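Side-chain contacts in PfkB family carbohydrate kinase (Listeria grayi DSM 20601, PDB 4GM6), which probably phosphorylates a sugar or sugar acid, acting as a PfkB-family carbohydrate kinase: residues E90-W93 and D98-F101; E146-I151 and V172-E177; S186-Y191 and G291-T296. One frame throughout, in Å; residues are numbered along the deposited sequence.

Contact 1: residues E90-W93 and D98-F101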
ATOM      1  N   GLU C  90     -18.285   8.913  14.537  1.00 39.99           N
ATOM      2  CA  GLU C  90     -17.106   8.339  15.189  1.00 42.44           C
ATOM      3  C   GLU C  90     -15.884   9.280  15.095  1.00 44.56           C
ATOM      4  O   GLU C  90     -15.070   9.364  16.014  1.00 43.05           O
ATOM      5  CB  GLU C  90     -16.804   6.937  14.639  1.00 37.49           C
ATOM      6  CG  GLU C  90     -17.991   5.976  14.749  1.00 60.50           C
ATOM      7  CD  GLU C  90     -17.838   4.660  13.969  1.00102.69           C
ATOM      8  OE1 GLU C  90     -17.574   4.682  12.737  1.00 50.60           O
ATOM      9  OE2 GLU C  90     -18.024   3.582  14.589  1.00 69.37           O
ATOM     10  N   HIS C  91     -15.772   9.999  13.991  1.00 37.16           N
ATOM     11  CA  HIS C  91     -14.753  11.039  13.862  1.00 41.58           C
ATOM     12  C   HIS C  91     -14.916  12.128  14.952  1.00 44.78           C
ATOM     13  O   HIS C  91     -13.935  12.566  15.548  1.00 38.57           O
ATOM     14  CB  HIS C  91     -14.818  11.616  12.457  1.00 34.37           C
ATOM     15  CG  HIS C  91     -14.143  12.938  12.292  1.00 35.23           C
ATOM     16  ND1 HIS C  91     -12.802  13.055  12.005  1.00 29.74           N
ATOM     17  CD2 HIS C  91     -14.634  14.201  12.323  1.00 36.60           C
ATOM     18  CE1 HIS C  91     -12.487  14.333  11.878  1.00 32.78           C
ATOM     19  NE2 HIS C  91     -13.582  15.051  12.063  1.00 40.61           N
ATOM     20  N   LEU C  92     -16.150  12.544  15.231  1.00 44.20           N
ATOM     21  CA  LEU C  92     -16.408  13.494  16.318  1.00 45.27           C
ATOM     22  C   LEU C  92     -15.990  12.930  17.676  1.00 48.28           C
ATOM     23  O   LEU C  92     -15.351  13.623  18.468  1.00 46.89           O
ATOM     24  CB  LEU C  92     -17.882  13.910  16.346  1.00 43.15           C
ATOM     25  CG  LEU C  92     -18.311  14.713  15.117  1.00 40.48           C
ATOM     26  CD1 LEU C  92     -19.807  14.952  15.093  1.00 45.16           C
ATOM     27  CD2 LEU C  92     -17.556  16.030  15.043  1.00 43.28           C
ATOM     28  N   TRP C  93     -16.352  11.677  17.941  1.00 47.02           N
ATOM     29  CA  TRP C  93     -15.999  11.014  19.199  1.00 52.03           C
ATOM     30  C   TRP C  93     -14.495  10.965  19.398  1.00 53.67           C
ATOM     31  O   TRP C  93     -13.978  11.316  20.461  1.00 54.72           O
ATOM     32  CB  TRP C  93     -16.496   9.566  19.223  1.00 52.25           C
ATOM     33  CG  TRP C  93     -17.977   9.375  19.368  1.00 47.29           C
ATOM     34  CD1 TRP C  93     -18.896  10.299  19.759  1.00 54.24           C
ATOM     35  CD2 TRP C  93     -18.701   8.152  19.147  1.00 51.26           C
ATOM     36  NE1 TRP C  93     -20.155   9.735  19.784  1.00 60.91           N
ATOM     37  CE2 TRP C  93     -20.062   8.418  19.412  1.00 58.88           C
ATOM     38  CE3 TRP C  93     -18.328   6.860  18.743  1.00 50.85           C
ATOM     39  CZ2 TRP C  93     -21.059   7.433  19.288  1.00 70.56           C
ATOM     40  CZ3 TRP C  93     -19.319   5.881  18.621  1.00 65.75           C
ATOM     41  CH2 TRP C  93     -20.669   6.176  18.893  1.00 54.23           C
ATOM     42  N   ASP C  98     -18.601  17.054  21.246  1.00 51.40           N
ATOM     43  CA  ASP C  98     -19.895  16.598  21.754  1.00 62.14           C
ATOM     44  C   ASP C  98     -20.822  16.235  20.597  1.00 56.81           C
ATOM     45  O   ASP C  98     -20.980  17.019  19.655  1.00 54.51           O
ATOM     46  CB  ASP C  98     -20.536  17.719  22.588  1.00 58.07           C
ATOM     47  CG  ASP C  98     -21.782  17.265  23.354  1.00 73.75           C
ATOM     48  OD1 ASP C  98     -22.086  16.053  23.389  1.00 68.35           O
ATOM     49  OD2 ASP C  98     -22.458  18.141  23.938  1.00 97.40           O
ATOM     50  N   THR C  99     -21.442  15.060  20.666  1.00 48.78           N
ATOM     51  CA  THR C  99     -22.352  14.625  19.604  1.00 51.67           C
ATOM     52  C   THR C  99     -23.838  14.671  19.994  1.00 51.48           C
ATOM     53  O   THR C  99     -24.710  14.321  19.195  1.00 52.44           O
ATOM     54  CB  THR C  99     -21.993  13.207  19.103  1.00 45.99           C
ATOM     55  OG1 THR C  99     -22.072  12.281  20.192  1.00 48.42           O
ATOM     56  CG2 THR C  99     -20.577  13.180  18.521  1.00 43.87           C
ATOM     57  N   ALA C 100     -24.133  15.092  21.217  1.00 53.55           N
ATOM     58  CA  ALA C 100     -25.518  15.130  21.687  1.00 59.51           C
ATOM     59  C   ALA C 100     -26.485  15.847  20.734  1.00 63.23           C
ATOM     60  O   ALA C 100     -27.690  15.615  20.784  1.00 61.94           O
ATOM     61  CB  ALA C 100     -25.600  15.759  23.082  1.00 59.23           C
ATOM     62  N   PHE C 101     -25.974  16.738  19.889  1.00 58.72           N
ATOM     63  CA  PHE C 101     -26.854  17.516  19.017  1.00 57.65           C
ATOM     64  C   PHE C 101     -26.736  17.116  17.546  1.00 61.56           C
ATOM     65  O   PHE C 101     -27.172  17.849  16.658  1.00 55.20           O
ATOM     66  CB  PHE C 101     -26.642  19.029  19.221  1.00 59.57           C
ATOM     67  CG  PHE C 101     -26.928  19.497  20.628  1.00 65.39           C
ATOM     68  CD1 PHE C 101     -28.178  19.999  20.970  1.00 66.82           C
ATOM     69  CD2 PHE C 101     -25.953  19.422  21.613  1.00 68.34           C
ATOM     70  CE1 PHE C 101     -28.445  20.417  22.260  1.00 64.95           C
ATOM     71  CE2 PHE C 101     -26.217  19.834  22.909  1.00 69.65           C
ATOM     72  CZ  PHE C 101     -27.465  20.336  23.232  1.00 74.95           C
TER
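A single indole-to-hydroxyl bond ties the two segments: Trp93 NE1 donates to Thr99 OG1 at 3.2 Å. The hydroxyl oxygen lies at the edge of the pyrrole ring and near its plane, 10° out of it, but off the N-H direction, so the bond is bent (145° at the hydrogen). The two side chains meet at about a right angle. Thr99 serves the helix with both branches. With OG1 placed between its backbone N and carbonyl carbon (chi1 59°), the hydroxyl faces the indole nitrogen while the methyl swings toward Leu92. Thr99 CG2 rests 3.5 Å from Leu92 CB and 3.9 Å from Leu92 CD1, and also lies 3.6 Å from Trp93 CD1, displaced to one side of the indole plane. One small residue thus fills the angle between two successive helix side chains, with the backbones 6.9 Å apart from Leu92 CA to Thr99 CA. The contact belongs to a beta-alpha-beta crossover, strand 73-79 to helix 83-94 to strand 97-104, the two strands lying side by side and parallel in the large sheet. Leu92 faces inward and also packs on Ile75, Val97 and Val102 of those strands. Thr99 itself sits within an Asx turn: Asp98 OD1 accepts from Ala100 N at 3.1 Å, nearly straight along the N-H but from well above the carboxylate plane. Trp93 additionally packs on Gln96 of a second subunit, which places this bond near a subunit interface.

Contact 2: residues E146-I151 and V172-E177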
ATOM      1  N   GLU C 146     -30.929  24.228  25.333  1.00 83.87           N
ATOM      2  CA  GLU C 146     -29.960  23.182  25.632  1.00 82.99           C
ATOM      3  C   GLU C 146     -28.740  23.329  24.731  1.00 76.93           C
ATOM      4  O   GLU C 146     -27.602  23.097  25.151  1.00 77.35           O
ATOM      5  CB  GLU C 146     -30.593  21.795  25.470  1.00 81.22           C
ATOM      6  CG  GLU C 146     -31.833  21.589  26.331  1.00 84.91           C
ATOM      7  CD  GLU C 146     -31.608  22.019  27.767  1.00125.72           C
ATOM      8  OE1 GLU C 146     -32.584  22.430  28.438  1.00128.35           O
ATOM      9  OE2 GLU C 146     -30.444  21.955  28.221  1.00125.66           O
ATOM     10  N   LEU C 147     -28.985  23.733  23.489  1.00 71.67           N
ATOM     11  CA  LEU C 147     -27.921  23.863  22.503  1.00 67.05           C
ATOM     12  C   LEU C 147     -26.976  25.003  22.857  1.00 82.92           C
ATOM     13  O   LEU C 147     -25.772  24.944  22.559  1.00 66.70           O
ATOM     14  CB  LEU C 147     -28.511  24.108  21.111  1.00 63.18           C
ATOM     15  CG  LEU C 147     -27.486  24.298  19.991  1.00 63.57           C
ATOM     16  CD1 LEU C 147     -26.719  23.005  19.769  1.00 59.87           C
ATOM     17  CD2 LEU C 147     -28.156  24.749  18.703  1.00 64.82           C
ATOM     18  N   LEU C 148     -27.527  26.043  23.481  1.00 68.46           N
ATOM     19  CA  LEU C 148     -26.752  27.245  23.789  1.00 78.93           C
ATOM     20  C   LEU C 148     -26.309  27.336  25.257  1.00 71.47           C
ATOM     21  O   LEU C 148     -25.684  28.324  25.667  1.00 76.54           O
ATOM     22  CB  LEU C 148     -27.547  28.499  23.395  1.00 81.84           C
ATOM     23  CG  LEU C 148     -27.958  28.605  21.919  1.00 77.71           C
ATOM     24  CD1 LEU C 148     -28.658  29.927  21.648  1.00 77.42           C
ATOM     25  CD2 LEU C 148     -26.756  28.438  20.995  1.00 65.15           C
ATOM     26  N   LYS C 149     -26.620  26.307  26.041  1.00 73.18           N
ATOM     27  CA  LYS C 149     -26.309  26.306  27.473  1.00 78.73           C
ATOM     28  C   LYS C 149     -24.804  26.240  27.761  1.00 83.22           C
ATOM     29  O   LYS C 149     -24.081  25.410  27.197  1.00 92.17           O
ATOM     30  CB  LYS C 149     -27.030  25.148  28.172  1.00 99.95           C
ATOM     31  CG  LYS C 149     -26.818  25.083  29.683  1.00108.69           C
ATOM     32  CD  LYS C 149     -26.258  23.716  30.055  1.00133.83           C
ATOM     33  CE  LYS C 149     -24.877  23.533  29.436  1.00128.46           C
ATOM     34  NZ  LYS C 149     -24.609  22.135  28.999  1.00 95.31           N
ATOM     35  N   GLY C 150     -24.334  27.120  28.642  1.00 79.23           N
ATOM     36  CA  GLY C 150     -22.919  27.140  29.021  1.00 91.39           C
ATOM     37  C   GLY C 150     -21.970  27.432  27.869  1.00 76.61           C
ATOM     38  O   GLY C 150     -20.826  26.972  27.861  1.00112.21           O
ATOM     39  N   ILE C 151     -22.443  28.205  26.896  1.00 70.84           N
ATOM     40  CA  ILE C 151     -21.648  28.541  25.714  1.00 69.29           C
ATOM     41  C   ILE C 151     -21.156  29.990  25.775  1.00 71.04           C
ATOM     42  O   ILE C 151     -21.819  30.861  26.347  1.00 74.96           O
ATOM     43  CB  ILE C 151     -22.464  28.346  24.415  1.00 62.94           C
ATOM     44  CG1 ILE C 151     -22.819  26.868  24.209  1.00 56.75           C
ATOM     45  CG2 ILE C 151     -21.693  28.877  23.213  1.00 63.19           C
ATOM     46  CD1 ILE C 151     -21.611  26.002  23.891  1.00 55.64           C
ATOM     47  N   VAL C 172     -29.831  32.202  11.146  1.00 58.34           N
ATOM     48  CA  VAL C 172     -30.267  33.514  11.629  1.00 68.61           C
ATOM     49  C   VAL C 172     -31.045  33.404  12.946  1.00 82.84           C
ATOM     50  O   VAL C 172     -30.826  34.218  13.872  1.00 80.70           O
ATOM     51  CB  VAL C 172     -31.062  34.290  10.553  1.00 63.18           C
ATOM     52  CG1 VAL C 172     -31.718  35.556  11.133  1.00 65.67           C
ATOM     53  CG2 VAL C 172     -30.137  34.626   9.389  1.00 65.36           C
ATOM     54  N   LYS C 173     -31.934  32.400  13.049  1.00 79.19           N
ATOM     55  CA  LYS C 173     -32.750  32.257  14.267  1.00 84.25           C
ATOM     56  C   LYS C 173     -31.882  31.908  15.471  1.00 73.89           C
ATOM     57  O   LYS C 173     -32.154  32.303  16.590  1.00 72.95           O
ATOM     58  CB  LYS C 173     -33.846  31.202  14.100  1.00 91.66           C
ATOM     59  CG  LYS C 173     -34.994  31.585  13.188  1.00 91.60           C
ATOM     60  CD  LYS C 173     -35.969  30.420  13.047  1.00109.83           C
ATOM     61  CE  LYS C 173     -36.914  30.604  11.860  1.00101.33           C
ATOM     62  NZ  LYS C 173     -37.916  31.685  12.098  1.00111.04           N
ATOM     63  N   ILE C 174     -30.825  31.134  15.238  1.00 62.56           N
ATOM     64  CA  ILE C 174     -29.948  30.675  16.332  1.00 73.15           C
ATOM     65  C   ILE C 174     -29.057  31.790  16.845  1.00 65.40           C
ATOM     66  O   ILE C 174     -29.068  32.091  18.084  1.00 76.02           O
ATOM     67  CB  ILE C 174     -29.068  29.489  15.919  1.00 74.20           C
ATOM     68  CG1 ILE C 174     -29.950  28.374  15.368  1.00 95.84           C
ATOM     69  CG2 ILE C 174     -28.217  29.003  17.096  1.00 84.19           C
ATOM     70  CD1 ILE C 174     -31.101  27.978  16.300  1.00105.09           C
ATOM     71  N   ILE C 175     -28.311  32.434  15.904  1.00 63.99           N
ATOM     72  CA  ILE C 175     -27.554  33.632  16.235  1.00 67.54           C
ATOM     73  C   ILE C 175     -28.407  34.643  17.028  1.00 64.42           C
ATOM     74  O   ILE C 175     -27.922  35.207  17.999  1.00 75.39           O
ATOM     75  CB  ILE C 175     -27.006  34.314  14.965  1.00 70.31           C
ATOM     76  CG1 ILE C 175     -25.968  33.414  14.289  1.00 64.26           C
ATOM     77  CG2 ILE C 175     -26.420  35.686  15.307  1.00 70.82           C
ATOM     78  CD1 ILE C 175     -25.729  33.734  12.822  1.00 66.95           C
ATOM     79  N   ARG C 176     -29.644  34.905  16.615  1.00 72.74           N
ATOM     80  CA  ARG C 176     -30.491  35.839  17.368  1.00 79.91           C
ATOM     81  C   ARG C 176     -30.793  35.351  18.770  1.00 86.76           C
ATOM     82  O   ARG C 176     -30.667  36.101  19.705  1.00 96.92           O
ATOM     83  CB  ARG C 176     -31.778  36.170  16.620  1.00 99.11           C
ATOM     84  CG  ARG C 176     -31.593  37.154  15.491  1.00 83.44           C
ATOM     85  CD  ARG C 176     -32.886  37.466  14.800  1.00 98.45           C
ATOM     86  NE  ARG C 176     -32.666  38.133  13.532  1.00106.58           N
ATOM     87  CZ  ARG C 176     -33.477  38.027  12.497  1.00112.38           C
ATOM     88  NH1 ARG C 176     -34.551  37.277  12.582  1.00108.36           N
ATOM     89  NH2 ARG C 176     -33.210  38.653  11.376  1.00113.72           N
ATOM     90  N   GLU C 177     -31.124  34.079  18.930  1.00 78.00           N
ATOM     91  CA  GLU C 177     -31.358  33.543  20.266  1.00 81.46           C
ATOM     92  C   GLU C 177     -30.038  33.680  21.033  1.00 74.38           C
ATOM     93  O   GLU C 177     -29.986  34.213  22.151  1.00 81.28           O
ATOM     94  CB  GLU C 177     -31.811  32.075  20.186  1.00 76.85           C
ATOM     95  CG  GLU C 177     -31.930  31.377  21.530  1.00 80.29           C
ATOM     96  CD  GLU C 177     -33.181  31.761  22.329  1.00106.09           C
ATOM     97  OE1 GLU C 177     -33.721  32.893  22.130  1.00 94.78           O
ATOM     98  OE2 GLU C 177     -33.623  30.921  23.169  1.00104.57           O
TER
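Residues 146-151 leave the last turn of helix 144-147 and reverse through a type II beta turn from Leu148 to Ile151, facing one side of helix 165-180. The backbones come nearest at Leu148 and Glu177, whose CA atoms are 8.6 Å apart, a separation spanned mainly by the leucine side chain. The turn is loosely closed, the Ile151 N to Leu148 O bond being weak at 3.5 Å. Gly150 occupies its third position with a positive phi of 62°, a conformation that favours glycine. Leu148 carries the contact. Its CG stands beside the backbone N and anti to the carbonyl carbon (chi1 -59°), which sends the isobutyl group across to the helix. There the two methyls divide the work. Leu148 CD1 lies against the aliphatic part of Glu177, 3.6 Å from Glu177 CG and 4.1 Å from Glu177 CB, the side chains crossing at a slant. Leu148 CD2 is turned to Ile174, one helical turn earlier, at 4.2 Å from Ile174 CG2. Glu177 offers its methylenes because its chain bends at chi2 (76°): the carboxylate is carried off from the leucine, and OE1 forms a long, weak ion pair with Arg180. The interaction is therefore purely apolar, although one of its members is acidic. Leu144 of helix 144-147 continues the patch against Ile174 and Glu177. Toward the sheet, Leu148 also reaches Val28 of strand 27-30, while Ile174 covers Ile30, so helix 165-180 and the turn share that strand as a floor. Arg74 of strand 73-79 donates through NH1 to the carbonyls of Leu147 and Lys149, anchoring the turn to the neighbouring part of the sheet.

Contact 3: residues S186-Y191 and G291-T296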
ATOM      1  N   SER C 186     -19.249  34.291  15.979  1.00 56.47           N
ATOM      2  CA  SER C 186     -18.126  34.088  15.064  1.00 53.23           C
ATOM      3  C   SER C 186     -18.646  33.648  13.711  1.00 53.66           C
ATOM      4  O   SER C 186     -19.361  32.646  13.602  1.00 47.45           O
ATOM      5  CB  SER C 186     -17.181  33.014  15.598  1.00 57.83           C
ATOM      6  OG  SER C 186     -16.243  32.628  14.600  1.00 50.05           O
ATOM      7  N   PHE C 187     -18.272  34.388  12.675  1.00 55.87           N
ATOM      8  CA  PHE C 187     -18.728  34.082  11.324  1.00 53.00           C
ATOM      9  C   PHE C 187     -17.559  33.996  10.357  1.00 54.61           C
ATOM     10  O   PHE C 187     -16.662  34.842  10.356  1.00 62.53           O
ATOM     11  CB  PHE C 187     -19.753  35.131  10.853  1.00 61.32           C
ATOM     12  CG  PHE C 187     -20.430  34.776   9.558  1.00 53.58           C
ATOM     13  CD1 PHE C 187     -21.262  33.643   9.505  1.00 52.16           C
ATOM     14  CD2 PHE C 187     -20.227  35.539   8.396  1.00 55.02           C
ATOM     15  CE1 PHE C 187     -21.892  33.310   8.319  1.00 55.99           C
ATOM     16  CE2 PHE C 187     -20.859  35.213   7.210  1.00 65.22           C
ATOM     17  CZ  PHE C 187     -21.684  34.104   7.163  1.00 65.81           C
ATOM     18  N   ASP C 188     -17.570  32.944   9.548  1.00 56.89           N
ATOM     19  CA  ASP C 188     -16.551  32.719   8.552  1.00 44.93           C
ATOM     20  C   ASP C 188     -17.216  32.897   7.177  1.00 45.68           C
ATOM     21  O   ASP C 188     -18.012  32.048   6.765  1.00 50.73           O
ATOM     22  CB  ASP C 188     -16.035  31.284   8.738  1.00 53.78           C
ATOM     23  CG  ASP C 188     -15.023  30.874   7.695  1.00 49.98           C
ATOM     24  OD1 ASP C 188     -14.589  31.742   6.904  1.00 52.67           O
ATOM     25  OD2 ASP C 188     -14.664  29.668   7.672  1.00 58.66           O
ATOM     26  N   MET C 189     -16.905  33.992   6.474  1.00 48.15           N
ATOM     27  CA  MET C 189     -17.521  34.265   5.164  1.00 48.42           C
ATOM     28  C   MET C 189     -17.509  33.013   4.276  1.00 55.97           C
ATOM     29  O   MET C 189     -18.546  32.576   3.782  1.00 59.61           O
ATOM     30  CB  MET C 189     -16.771  35.377   4.432  1.00 54.15           C
ATOM     31  CG  MET C 189     -16.686  36.685   5.197  1.00 73.98           C
ATOM     32  SD  MET C 189     -18.212  37.637   5.100  1.00 70.42           S
ATOM     33  CE  MET C 189     -18.134  38.311   3.439  1.00 68.50           C
ATOM     34  N   ASN C 190     -16.318  32.468   4.057  1.00 51.22           N
ATOM     35  CA  ASN C 190     -16.170  31.192   3.368  1.00 53.25           C
ATOM     36  C   ASN C 190     -17.107  31.094   2.170  1.00 56.50           C
ATOM     37  O   ASN C 190     -17.933  30.182   2.078  1.00 53.45           O
ATOM     38  CB  ASN C 190     -16.421  30.035   4.340  1.00 48.87           C
ATOM     39  CG  ASN C 190     -15.353  28.964   4.255  1.00 60.73           C
ATOM     40  OD1 ASN C 190     -14.900  28.611   3.166  1.00 61.38           O
ATOM     41  ND2 ASN C 190     -14.936  28.444   5.410  1.00 61.58           N
ATOM     42  N   TYR C 191     -16.981  32.053   1.259  1.00 58.84           N
ATOM     43  CA  TYR C 191     -17.802  32.065   0.062  1.00 59.90           C
ATOM     44  C   TYR C 191     -17.336  30.970  -0.881  1.00 58.62           C
ATOM     45  O   TYR C 191     -16.139  30.774  -1.065  1.00 56.15           O
ATOM     46  CB  TYR C 191     -17.728  33.421  -0.638  1.00 65.53           C
ATOM     47  CG  TYR C 191     -18.354  33.391  -2.011  1.00 67.01           C
ATOM     48  CD1 TYR C 191     -19.735  33.341  -2.159  1.00 63.66           C
ATOM     49  CD2 TYR C 191     -17.568  33.382  -3.160  1.00 61.29           C
ATOM     50  CE1 TYR C 191     -20.321  33.299  -3.408  1.00 71.89           C
ATOM     51  CE2 TYR C 191     -18.144  33.337  -4.417  1.00 68.57           C
ATOM     52  CZ  TYR C 191     -19.522  33.298  -4.535  1.00 73.05           C
ATOM     53  OH  TYR C 191     -20.114  33.258  -5.780  1.00 79.93           O
ATOM     54  N   GLY C 291      -6.593  24.261   6.465  1.00 31.12           N
ATOM     55  CA  GLY C 291      -5.625  25.207   7.007  1.00 31.40           C
ATOM     56  C   GLY C 291      -6.323  26.464   7.499  1.00 35.02           C
ATOM     57  O   GLY C 291      -5.950  27.022   8.532  1.00 33.83           O
ATOM     58  N   GLY C 292      -7.350  26.904   6.772  1.00 34.72           N
ATOM     59  CA  GLY C 292      -8.111  28.097   7.179  1.00 35.86           C
ATOM     60  C   GLY C 292      -8.900  27.805   8.445  1.00 37.23           C
ATOM     61  O   GLY C 292      -9.069  28.672   9.296  1.00 37.63           O
ATOM     62  N   ASP C 293      -9.391  26.572   8.568  1.00 35.16           N
ATOM     63  CA  ASP C 293     -10.119  26.154   9.757  1.00 35.66           C
ATOM     64  C   ASP C 293      -9.193  26.072  10.954  1.00 38.58           C
ATOM     65  O   ASP C 293      -9.621  26.261  12.091  1.00 39.31           O
ATOM     66  CB  ASP C 293     -10.819  24.806   9.533  1.00 28.42           C
ATOM     67  CG  ASP C 293     -11.763  24.845   8.347  1.00 40.91           C
ATOM     68  OD1 ASP C 293     -12.363  25.916   8.099  1.00 36.87           O
ATOM     69  OD2 ASP C 293     -11.893  23.826   7.642  1.00 36.00           O
ATOM     70  N   ALA C 294      -7.926  25.769  10.700  1.00 32.93           N
ATOM     71  CA  ALA C 294      -6.955  25.692  11.773  1.00 37.29           C
ATOM     72  C   ALA C 294      -6.663  27.111  12.237  1.00 35.07           C
ATOM     73  O   ALA C 294      -6.534  27.368  13.432  1.00 36.08           O
ATOM     74  CB  ALA C 294      -5.680  24.993  11.303  1.00 35.25           C
ATOM     75  N   TYR C 295      -6.555  28.033  11.284  1.00 35.23           N
ATOM     76  CA  TYR C 295      -6.367  29.441  11.609  1.00 39.60           C
ATOM     77  C   TYR C 295      -7.568  29.931  12.400  1.00 38.51           C
ATOM     78  O   TYR C 295      -7.423  30.530  13.462  1.00 44.44           O
ATOM     79  CB  TYR C 295      -6.211  30.282  10.343  1.00 34.34           C
ATOM     80  CG  TYR C 295      -5.843  31.735  10.615  1.00 47.30           C
ATOM     81  CD1 TYR C 295      -4.568  32.079  11.063  1.00 41.80           C
ATOM     82  CD2 TYR C 295      -6.763  32.766  10.410  1.00 39.62           C
ATOM     83  CE1 TYR C 295      -4.227  33.401  11.317  1.00 45.87           C
ATOM     84  CE2 TYR C 295      -6.426  34.095  10.661  1.00 47.19           C
ATOM     85  CZ  TYR C 295      -5.156  34.409  11.113  1.00 49.15           C
ATOM     86  OH  TYR C 295      -4.799  35.733  11.344  1.00 45.67           O
ATOM     87  N   THR C 296      -8.759  29.660  11.892  1.00 39.01           N
ATOM     88  CA  THR C 296      -9.972  30.150  12.565  1.00 44.72           C
ATOM     89  C   THR C 296     -10.025  29.656  14.006  1.00 44.78           C
ATOM     90  O   THR C 296     -10.306  30.425  14.923  1.00 43.08           O
ATOM     91  CB  THR C 296     -11.266  29.734  11.818  1.00 44.45           C
ATOM     92  OG1 THR C 296     -11.332  30.437  10.570  1.00 44.48           O
ATOM     93  CG2 THR C 296     -12.527  30.069  12.657  1.00 37.19           C
TER
HETATM   94  O   HOH W   1     -12.476  28.543   8.650  1.00 42.00           O
HETATM   95  O   HOH W   2     -12.766  26.548   5.705  1.00 47.18           O
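The C-terminal end of strand 184-188 and the loop after it face the first turns of helix 291-304, with 8.1 Å between Asp188 CA and Thr296 CA. Water fills the distance between their polar ends. Asp188 CG stands anti to the backbone N (chi1 176°), which carries the carboxylate toward the helix. Asp188 OD2 and Asp293 OD1 stand 4.4 Å apart, and water 1 donates to both, at 2.6 Å from Asp188 OD2 and 2.7 Å from Asp293 OD1. The same water accepts from Thr296 OG1 at 2.9 Å. The helix start carries the Gly-Gly-Asp of the second PfkB signature; in this family the aspartate there is the general base and the helix N-terminus helps form the anion hole, roles Asp293 and its neighbours probably share. Water 2 takes a bond from Asn190 ND2 at 2.9 Å and gives one to Asp293 OD1 at 2.5 Å. Asn190 ND2 also donates to Asp188 OD2, a short (2.6 Å), bent bond (133°) with OD2 out of the amide plane, closing a ring of two waters and three side chains. Asp293 OD2 is held by Asn61 ND2, while OD1 receives both waters.

Contacts 1 and 2, about 18 Å apart between centres, meet directly: Phe101 CZ lies 3.4 Å from Glu146 O and Phe101 CE1 3.5 Å from Leu147 CA, so the irregular part of strand 97-104, outermost in the sheet within this chain, packs against the end of helix 144-147. Contact 3 is centred about 21 Å from contact 1 and 20 Å from contact 2, with nearest atoms about 10 Å and 6 Å away. It lies about 3 Å from the chain centre, at the probable active site, whereas contacts 1 and 2 are structural, centred 18 and 19 Å out. Helix 165-180 is followed, after a short connection, by strand 184-188; contacts 1 and 3 reach the same sheet.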